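Local structure of enhancer of mRNA-decapping protein 3 (Homo sapiens, 2VC8) at residues 34-42 / 52-61. The protein binds single-stranded RNA and promotes mRNA decapping and degradation in a complex with DCP1A, DCP2, DDX6 and EDC4, the present chain being its LSm domain. Numbering follows the deposited sequence. Where two conformers were deposited one is given.
Sequences SQTISLTRP and PEVTFRAGDI
Ser38 and Thr55 face each other in a non-hydrogen-bonded pair of the antiparallel strands 36-39 and 53-57, and their hydroxyls join, Ser38 OG to Thr55 OG1 at 2.7 Å. Both oxygens stand beside their own backbone N (chi1 -56° and -64°), which turns them to one another above the sheet. Thr55 can be followed outward: CB lies 3.6 Å from Ser38 OG, OG1 makes the hydrogen bond, and the methyl CG2, anti to the backbone N, leans the other way along the strand, packing on Thr36 CB at 3.6 Å while still touching Ser38 OG. Glu53, two residues before Thr55 on the same face, comes in beside it; its extended chain carries CG over Leu39 O and brings OE2 next to CB and OG of Ser38. The reverse face carries Ile37, Leu39, Val54 and Phe56, all apolar. Leu39 points CD1 obliquely at the Phe56 ring, 3.8 Å from CE1. From beyond the strand ends, Ile61 CD1 packs on Ile37 CG2 and Pro42 CG on Val54 CG2. This layer continues onto Val12 and Ile14 of strand 11-15, and Phe56 also meets the ring of Tyr23. Between the faces, Ile37 with Phe56 and Leu39 with Val54 exchange paired backbone bonds. Beyond them Ala58 N binds Gln35 O in a nearly straight bond (179° at the hydrogen), just where strand 53-57 passes into the 3-10 segment 58-60; there Arg57, at the end of the strand, grips Asp60 OD2 side-on with NE and NH2 in a salt bridge. At the far end Arg41 N reaches Pro52 O from above the carbonyl plane, and a water donates to that oxygen while also bonding Thr40 OG1. The chain turns a corner at residues 40 and 41, between strands 36-39 and 42-44; a curled antiparallel sheet closed round an apolar core is characteristic of the Sm fold, here the Scd6-like LSm domain of EDC3.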
loop_
_atom_site.group_PDB
_atom_site.type_symbol
_atom_site.label_atom_id
_atom_site.label_comp_id
_atom_site.label_asym_id
_atom_site.label_seq_id
_atom_site.Cartn_x
_atom_site.Cartn_y
_atom_site.Cartn_z
ATOM N N SER A 34 0.797 -11.500 -9.787
ATOM C CA SER A 34 0.752 -10.238 -10.529
ATOM C C SER A 34 1.731 -9.204 -9.945
ATOM O O SER A 34 1.929 -8.137 -10.516
ATOM C CB SER A 34 -0.661 -9.684 -10.546
ATOM O OG SER A 34 -1.527 -10.560 -11.255
ATOM N N GLN A 35 2.333 -9.508 -8.806
ATOM C CA GLN A 35 3.303 -8.632 -8.191
ATOM C C GLN A 35 2.670 -7.285 -7.833
ATOM O O GLN A 35 3.167 -6.203 -8.199
ATOM C CB GLN A 35 4.544 -8.463 -9.071
ATOM C CG GLN A 35 5.316 -9.772 -9.276
ATOM C CD GLN A 35 6.626 -9.621 -10.074
ATOM O OE1 GLN A 35 6.723 -8.834 -11.001
ATOM N NE2 GLN A 35 7.623 -10.387 -9.690
ATOM N N THR A 36 1.576 -7.351 -7.086
ATOM C CA THR A 36 0.858 -6.145 -6.662
ATOM C C THR A 36 0.690 -6.093 -5.152
ATOM O O THR A 36 0.735 -7.084 -4.432
ATOM C CB THR A 36 -0.524 -6.039 -7.335
ATOM O OG1 THR A 36 -1.332 -7.078 -6.866
ATOM C CG2 THR A 36 -0.461 -6.119 -8.862
ATOM N N ILE A 37 0.400 -4.897 -4.725
ATOM C CA ILE A 37 0.117 -4.616 -3.343
ATOM C C ILE A 37 -1.101 -3.676 -3.253
ATOM O O ILE A 37 -1.215 -2.710 -4.037
ATOM C CB ILE A 37 1.366 -4.077 -2.700
ATOM C CG1 ILE A 37 1.190 -3.898 -1.195
ATOM C CG2 ILE A 37 1.821 -2.809 -3.429
ATOM C CD1 ILE A 37 2.500 -3.554 -0.509
ATOM N N SER A 38 -2.039 -4.028 -2.380
ATOM C CA SER A 38 -3.321 -3.277 -2.246
ATOM C C SER A 38 -3.386 -2.562 -0.943
ATOM O O SER A 38 -3.045 -3.152 0.116
ATOM C CB SER A 38 -4.505 -4.241 -2.351
ATOM O OG SER A 38 -4.460 -5.002 -3.575
ATOM N N LEU A 39 -3.822 -1.304 -0.984
ATOM C CA LEU A 39 -4.053 -0.484 0.208
ATOM C C LEU A 39 -5.538 -0.234 0.398
ATOM O O LEU A 39 -6.258 0.042 -0.529
ATOM C CB LEU A 39 -3.369 0.870 0.100
ATOM C CG LEU A 39 -1.856 0.879 -0.156
ATOM C CD1 LEU A 39 -1.370 2.289 -0.116
ATOM C CD2 LEU A 39 -1.088 -0.106 0.803
ATOM N N THR A 40 -5.990 -0.387 1.638
ATOM C CA THR A 40 -7.376 -0.055 1.936
ATOM C C THR A 40 -7.477 1.380 2.487
ATOM O O THR A 40 -6.624 1.865 3.221
ATOM C CB THR A 40 -8.141 -1.159 2.783
ATOM O OG1 THR A 40 -9.322 -0.598 3.411
ATOM C CG2 THR A 40 -7.234 -1.817 3.806
ATOM N N ARG A 41 -8.513 2.051 2.060
ATOM C CA ARG A 41 -8.786 3.408 2.514
ATOM C C ARG A 41 -7.542 4.303 2.464
ATOM O O ARG A 41 -7.229 4.972 3.461
ATOM C CB ARG A 41 -9.363 3.383 3.958
ATOM C CG ARG A 41 -10.676 2.622 4.039
ATOM C CD ARG A 41 -11.373 2.823 5.362
ATOM N NE ARG A 41 -11.324 1.600 6.125
ATOM C CZ ARG A 41 -10.567 1.366 7.195
ATOM N NH1 ARG A 41 -9.720 2.287 7.709
ATOM N NH2 ARG A 41 -10.664 0.169 7.750
ATOM N N PRO A 42 -6.807 4.301 1.360
ATOM C CA PRO A 42 -5.594 5.052 1.369
ATOM C C PRO A 42 -5.812 6.548 1.344
ATOM O O PRO A 42 -6.876 7.033 0.963
ATOM C CB PRO A 42 -4.907 4.641 0.057
ATOM C CG PRO A 42 -5.993 4.270 -0.782
ATOM C CD PRO A 42 -7.089 3.669 0.068
ATOM N N PRO A 52 -12.074 3.054 -2.152
ATOM C CA PRO A 52 -11.743 2.393 -0.881
ATOM C C PRO A 52 -10.568 1.428 -0.945
ATOM O O PRO A 52 -10.092 1.001 0.088
ATOM C CB PRO A 52 -13.060 1.676 -0.463
ATOM C CG PRO A 52 -13.707 1.431 -1.725
ATOM C CD PRO A 52 -13.402 2.595 -2.614
ATOM N N GLU A 53 -10.139 1.003 -2.143
ATOM C CA GLU A 53 -9.018 0.073 -2.298
ATOM C C GLU A 53 -8.296 0.418 -3.523
ATOM O O GLU A 53 -8.904 0.557 -4.573
ATOM C CB GLU A 53 -9.405 -1.384 -2.432
ATOM C CG GLU A 53 -8.184 -2.310 -2.386
ATOM C CD GLU A 53 -8.439 -3.730 -2.879
ATOM O OE1 GLU A 53 -9.591 -4.157 -2.891
ATOM O OE2 GLU A 53 -7.473 -4.422 -3.299
ATOM N N VAL A 54 -6.986 0.586 -3.404
ATOM C CA VAL A 54 -6.155 0.877 -4.594
ATOM C C VAL A 54 -5.028 -0.125 -4.659
ATOM O O VAL A 54 -4.409 -0.393 -3.620
ATOM C CB VAL A 54 -5.603 2.330 -4.587
ATOM C CG1 VAL A 54 -4.751 2.563 -5.897
ATOM C CG2 VAL A 54 -6.712 3.394 -4.488
ATOM N N THR A 55 -4.797 -0.659 -5.859
ATOM C CA THR A 55 -3.850 -1.726 -6.046
ATOM C C THR A 55 -2.736 -1.254 -7.003
ATOM O O THR A 55 -3.023 -0.732 -8.096
ATOM C CB THR A 55 -4.532 -2.974 -6.559
ATOM O OG1 THR A 55 -5.456 -3.432 -5.521
ATOM C CG2 THR A 55 -3.556 -4.061 -6.944
ATOM N N PHE A 56 -1.498 -1.428 -6.537
ATOM C CA PHE A 56 -0.310 -0.922 -7.216
ATOM C C PHE A 56 0.550 -2.073 -7.660
ATOM O O PHE A 56 0.706 -3.025 -6.919
ATOM C CB PHE A 56 0.495 -0.067 -6.224
ATOM C CG PHE A 56 -0.296 1.051 -5.582
ATOM C CD1 PHE A 56 -1.056 0.864 -4.414
ATOM C CD2 PHE A 56 -0.287 2.257 -6.157
ATOM C CE1 PHE A 56 -1.762 1.910 -3.880
ATOM C CE2 PHE A 56 -1.016 3.332 -5.617
ATOM C CZ PHE A 56 -1.725 3.145 -4.469
ATOM N N ARG A 57 1.192 -1.953 -8.826
ATOM C CA ARG A 57 2.230 -2.913 -9.185
ATOM C C ARG A 57 3.503 -2.572 -8.461
ATOM O O ARG A 57 3.951 -1.408 -8.472
ATOM C CB ARG A 57 2.452 -2.915 -10.686
ATOM C CG ARG A 57 1.288 -3.316 -11.540
ATOM C CD ARG A 57 1.683 -3.448 -13.055
ATOM N NE ARG A 57 2.181 -2.164 -13.557
ATOM C CZ ARG A 57 2.777 -1.965 -14.734
ATOM N NH1 ARG A 57 2.958 -2.958 -15.610
ATOM N NH2 ARG A 57 3.167 -0.748 -15.050
ATOM N N ALA A 58 4.166 -3.592 -7.935
ATOM C CA ALA A 58 5.413 -3.371 -7.198
ATOM C C ALA A 58 6.468 -2.682 -8.059
ATOM O O ALA A 58 7.204 -1.848 -7.577
ATOM C CB ALA A 58 5.975 -4.688 -6.675
ATOM N N GLY A 59 6.425 -2.973 -9.345
ATOM C CA GLY A 59 7.338 -2.402 -10.309
ATOM C C GLY A 59 7.161 -0.953 -10.597
ATOM O O GLY A 59 8.035 -0.314 -11.240
ATOM N N ASP A 60 6.043 -0.387 -10.138
ATOM C CA ASP A 60 5.800 1.038 -10.241
ATOM C C ASP A 60 6.191 1.848 -9.017
ATOM O O ASP A 60 6.031 3.062 -9.022
ATOM C CB ASP A 60 4.395 1.315 -10.682
ATOM C CG ASP A 60 4.102 0.763 -12.049
ATOM O OD1 ASP A 60 5.030 0.683 -12.854
ATOM O OD2 ASP A 60 2.980 0.413 -12.319
ATOM N N ILE A 61 6.603 1.175 -7.945
ATOM C CA ILE A 61 6.885 1.841 -6.685
ATOM C C ILE A 61 8.340 2.248 -6.659
ATOM O O ILE A 61 9.205 1.415 -6.832
ATOM C CB ILE A 61 6.527 0.881 -5.530
ATOM C CG1 ILE A 61 5.023 0.505 -5.552
ATOM C CG2 ILE A 61 6.881 1.521 -4.249
ATOM C CD1 ILE A 61 4.609 -0.586 -4.529
HETATM O O HOH W 1 -11.555 -0.707 1.518
#